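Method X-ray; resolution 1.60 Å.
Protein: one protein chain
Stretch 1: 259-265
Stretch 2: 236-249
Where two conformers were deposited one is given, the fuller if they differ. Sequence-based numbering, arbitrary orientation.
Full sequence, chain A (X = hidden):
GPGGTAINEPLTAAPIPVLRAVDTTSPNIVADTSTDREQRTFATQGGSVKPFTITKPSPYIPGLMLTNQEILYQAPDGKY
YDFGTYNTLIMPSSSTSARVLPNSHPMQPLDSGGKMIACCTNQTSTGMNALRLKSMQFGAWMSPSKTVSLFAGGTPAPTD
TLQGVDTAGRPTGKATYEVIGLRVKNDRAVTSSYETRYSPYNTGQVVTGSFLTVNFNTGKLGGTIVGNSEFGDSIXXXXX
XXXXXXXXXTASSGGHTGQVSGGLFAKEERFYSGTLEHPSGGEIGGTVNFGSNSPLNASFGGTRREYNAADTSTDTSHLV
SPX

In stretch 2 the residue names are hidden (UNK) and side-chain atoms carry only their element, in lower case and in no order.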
# COMPACT_ATOMS: atom_id res chain seq x y z
N GLN A 259 9.42 -5.77 -13.62
CA GLN A 259 8.74 -6.90 -13.07
C GLN A 259 7.77 -6.46 -11.97
O GLN A 259 8.17 -5.78 -11.04
CB GLN A 259 9.80 -7.87 -12.51
CG GLN A 259 10.83 -8.33 -13.55
CD GLN A 259 10.17 -8.96 -14.77
OE1 GLN A 259 9.34 -9.85 -14.63
NE2 GLN A 259 10.48 -8.46 -15.97
N VAL A 260 6.51 -6.81 -12.13
CA VAL A 260 5.43 -6.48 -11.18
C VAL A 260 5.30 -7.68 -10.21
O VAL A 260 5.30 -8.85 -10.64
CB VAL A 260 4.12 -6.27 -11.90
CG1 VAL A 260 3.00 -6.01 -10.90
CG2 VAL A 260 4.26 -5.14 -12.96
N SER A 261 5.26 -7.38 -8.91
CA SER A 261 4.98 -8.38 -7.90
C SER A 261 4.08 -7.74 -6.87
O SER A 261 4.40 -6.68 -6.35
CB SER A 261 6.28 -8.80 -7.21
OG SER A 261 5.99 -9.88 -6.35
N GLY A 262 2.95 -8.36 -6.59
CA GLY A 262 2.05 -7.79 -5.62
C GLY A 262 0.95 -8.72 -5.19
O GLY A 262 0.98 -9.90 -5.47
N GLY A 263 -0.01 -8.16 -4.47
CA GLY A 263 -1.10 -8.96 -3.95
C GLY A 263 -2.28 -8.20 -3.52
O GLY A 263 -2.30 -6.94 -3.53
N LEU A 264 -3.32 -8.95 -3.19
CA LEU A 264 -4.54 -8.38 -2.63
C LEU A 264 -4.47 -8.47 -1.11
O LEU A 264 -3.99 -9.50 -0.59
CB LEU A 264 -5.74 -9.14 -3.15
CG LEU A 264 -5.86 -9.18 -4.70
CD1 LEU A 264 -7.06 -10.00 -5.14
CD2 LEU A 264 -6.04 -7.75 -5.20
N PHE A 265 -4.93 -7.41 -0.49
CA PHE A 265 -4.89 -7.24 0.96
C PHE A 265 -6.31 -6.99 1.50
O PHE A 265 -7.21 -6.59 0.77
CB PHE A 265 -3.97 -6.08 1.32
CG PHE A 265 -2.51 -6.30 0.99
CD1 PHE A 265 -1.67 -7.03 1.83
CD2 PHE A 265 -2.00 -5.82 -0.19
CE1 PHE A 265 -0.33 -7.20 1.53
CE2 PHE A 265 -0.66 -6.00 -0.52
CZ PHE A 265 0.18 -6.72 0.33
N UNK A 236 2.73 1.43 -17.15
CA UNK A 236 1.62 0.71 -17.75
C UNK A 236 1.75 -0.79 -17.49
O UNK A 236 2.74 -1.39 -17.84
c UNK A 236 1.54 0.96 -19.26
o UNK A 236 0.83 1.49 -21.89
c UNK A 236 0.35 0.28 -19.90
c UNK A 236 0.04 0.72 -21.32
o UNK A 236 -1.03 0.31 -21.82
N UNK A 237 0.73 -1.39 -16.89
CA UNK A 237 0.73 -2.87 -16.72
C UNK A 237 0.61 -3.49 -18.07
O UNK A 237 -0.22 -3.05 -18.87
s UNK A 237 1.07 -3.26 -13.49
c UNK A 237 -0.34 -2.67 -14.43
c UNK A 237 0.99 -2.18 -12.05
c UNK A 237 -0.43 -3.29 -15.82
N UNK A 238 1.45 -4.49 -18.37
CA UNK A 238 1.48 -5.14 -19.66
C UNK A 238 0.91 -6.56 -19.66
O UNK A 238 0.04 -6.89 -20.49
c UNK A 238 2.87 -5.13 -20.25
c UNK A 238 2.55 -3.11 -21.74
c UNK A 238 3.35 -3.70 -20.62
n UNK A 238 1.68 -1.59 -23.99
n UNK A 238 3.10 -1.84 -22.19
n UNK A 238 3.27 0.01 -23.55
c UNK A 238 2.67 -1.14 -23.24
N UNK A 239 1.47 -7.47 -18.90
CA UNK A 239 0.91 -8.82 -18.82
C UNK A 239 1.14 -9.29 -17.39
O UNK A 239 2.26 -9.64 -17.01
c UNK A 239 1.61 -9.78 -19.76
c UNK A 239 0.85 -11.12 -19.85
o UNK A 239 1.35 -12.05 -20.48
o UNK A 239 -0.28 -11.18 -19.36
N UNK A 240 0.07 -9.21 -16.62
CA UNK A 240 0.13 -9.53 -15.22
C UNK A 240 -0.93 -10.58 -14.90
O UNK A 240 -2.10 -10.37 -15.11
c UNK A 240 -0.08 -8.24 -14.38
c UNK A 240 1.01 -7.21 -14.68
c UNK A 240 -0.06 -8.57 -12.89
N UNK A 241 -0.45 -11.72 -14.37
CA UNK A 241 -1.31 -12.83 -14.02
C UNK A 241 -1.61 -12.86 -12.53
O UNK A 241 -0.73 -12.56 -11.74
c UNK A 241 -0.65 -14.14 -14.43
c UNK A 241 -0.58 -14.28 -15.95
o UNK A 241 -1.60 -14.37 -16.62
n UNK A 241 0.62 -14.21 -16.48
N UNK A 242 -2.83 -13.26 -12.20
CA UNK A 242 -3.35 -13.25 -10.84
C UNK A 242 -3.64 -14.70 -10.45
O UNK A 242 -4.37 -15.38 -11.21
c UNK A 242 -4.38 -11.03 -11.30
c UNK A 242 -4.60 -12.42 -10.74
c UNK A 242 -5.04 -12.36 -9.27
N UNK A 243 -3.05 -15.12 -9.33
CA UNK A 243 -3.17 -16.52 -8.83
C UNK A 243 -3.56 -16.39 -7.35
O UNK A 243 -2.75 -15.93 -6.56
c UNK A 243 -1.86 -17.28 -8.98
c UNK A 243 -1.50 -17.59 -10.45
o UNK A 243 -2.00 -18.57 -11.04
n UNK A 243 -0.61 -16.77 -11.05
N UNK A 244 -4.81 -16.67 -7.00
CA UNK A 244 -5.24 -16.52 -5.62
C UNK A 244 -5.22 -15.05 -5.21
O UNK A 244 -5.82 -14.23 -5.85
N UNK A 245 -4.50 -14.74 -4.14
CA UNK A 245 -4.39 -13.34 -3.69
C UNK A 245 -3.05 -12.67 -4.09
O UNK A 245 -2.63 -11.69 -3.47
c UNK A 245 -3.54 -14.08 -1.38
n UNK A 245 -3.82 -14.28 -0.09
c UNK A 245 -4.55 -13.23 -2.15
o UNK A 245 -2.52 -14.49 -1.90
N UNK A 246 -2.37 -13.22 -5.09
CA UNK A 246 -1.06 -12.73 -5.51
C UNK A 246 -1.07 -12.49 -7.01
O UNK A 246 -1.83 -13.12 -7.77
c UNK A 246 0.07 -13.72 -5.15
n UNK A 246 1.97 -15.23 -2.62
o UNK A 246 2.88 -13.67 -3.98
c UNK A 246 1.87 -14.20 -3.43
c UNK A 246 0.44 -13.70 -3.68
N UNK A 247 -0.19 -11.59 -7.47
CA UNK A 247 -0.04 -11.41 -8.89
C UNK A 247 1.40 -11.08 -9.27
O UNK A 247 2.20 -10.64 -8.45
c UNK A 247 -1.79 -7.39 -7.14
c UNK A 247 -0.77 -6.53 -7.48
c UNK A 247 0.17 -6.89 -8.46
c UNK A 247 0.08 -8.14 -9.06
c UNK A 247 -0.93 -9.03 -8.71
c UNK A 247 -1.86 -8.65 -7.77
c UNK A 247 -1.05 -10.35 -9.41
N UNK A 248 1.76 -11.33 -10.53
CA UNK A 248 3.09 -11.02 -10.98
C UNK A 248 3.08 -10.96 -12.51
O UNK A 248 2.22 -11.55 -13.17
c UNK A 248 4.09 -12.10 -10.55
o UNK A 248 3.74 -13.28 -11.19
N UNK A 249 4.02 -10.21 -13.03
CA UNK A 249 4.19 -10.11 -14.48
C UNK A 249 5.00 -8.89 -14.87
O UNK A 249 5.95 -8.52 -14.17

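Position 236 carries three carbons, the third bearing two oxygens, and lies out of reach of stretch 1. It is Glu236.

Position 237 has an unbranched chain of two carbons, a sulfur and a carbon. The sulfur lies 3.7 Å from Val260 CG2. This is Met237.

Position 238 has three carbons, a nitrogen, then a carbon with two more nitrogens. This guanidinium marks Arg238. Its NH2 forms a salt bridge with Glu236 OE1 at 3.3 Å, through charge alone.

Position 239 has two carbons, the second with two oxygens, and touches nothing on stretch 1: Asp239.

Position 240 has one carbon bearing two others. It is Val240. Val240 CG2 comes 4.2 Å from Val260 CG2.

Position 241 has two carbons, the second with one oxygen and one nitrogen, and no contact with stretch 1. This is Asn241.

Position 242 repeats the three-carbon fork, without close contact to stretch 1: Val242.

Position 243 again has two carbons ending in one oxygen and one nitrogen, with no contact with stretch 1. It is Asn243, and it opens a type II' turn that ends at 246.

Position 244 has no side-chain atoms. Its phi of 66° favours glycine: Gly244.

Position 245 has two carbons, then one oxygen and one nitrogen. Its CB is 4.4 Å from Leu264 CB. It is Asn245, and both polar side-chain ends are hydrogen-bonded elsewhere in the structure.

Position 246 has three carbons, the third with one oxygen and one nitrogen. Its CA faces Gly263 CA at 4.1 Å. It is Gln246.

Position 247 has one carbon and a six-carbon ring without a hydroxyl. Gly262 CA lies over the ring face, 3.8 Å from the centroid, and Val260 CG1 lies at the edge. This is Phe247. A CB on Gly262 would clash with its CZ.

Position 248 has one carbon and one oxygen. Its CA is 3.1 Å from Val260 O. It is Ser248.

Position 249 has no side chain. A CB there would clash with Asp239 O: Gly249.

The contact is an antiparallel strand pairing. Val260 N donates to Gly249 O at 2.7 Å, and Gly249 N to Val260 O at 3.0 Å. Gly262 and Phe247 do the same, with Phe247 N to Gly262 O at 2.9 Å and Gly262 N to Phe247 O at 3.0 Å. Leu264 N adds a bond to Asn245 O at 2.8 Å. On one face, Val260 packs against Met237, Val240 and Phe247, while bare Gly262 leaves room for the ring.

Stretch 2 (236-249) EMRDVNVNGNQFSG
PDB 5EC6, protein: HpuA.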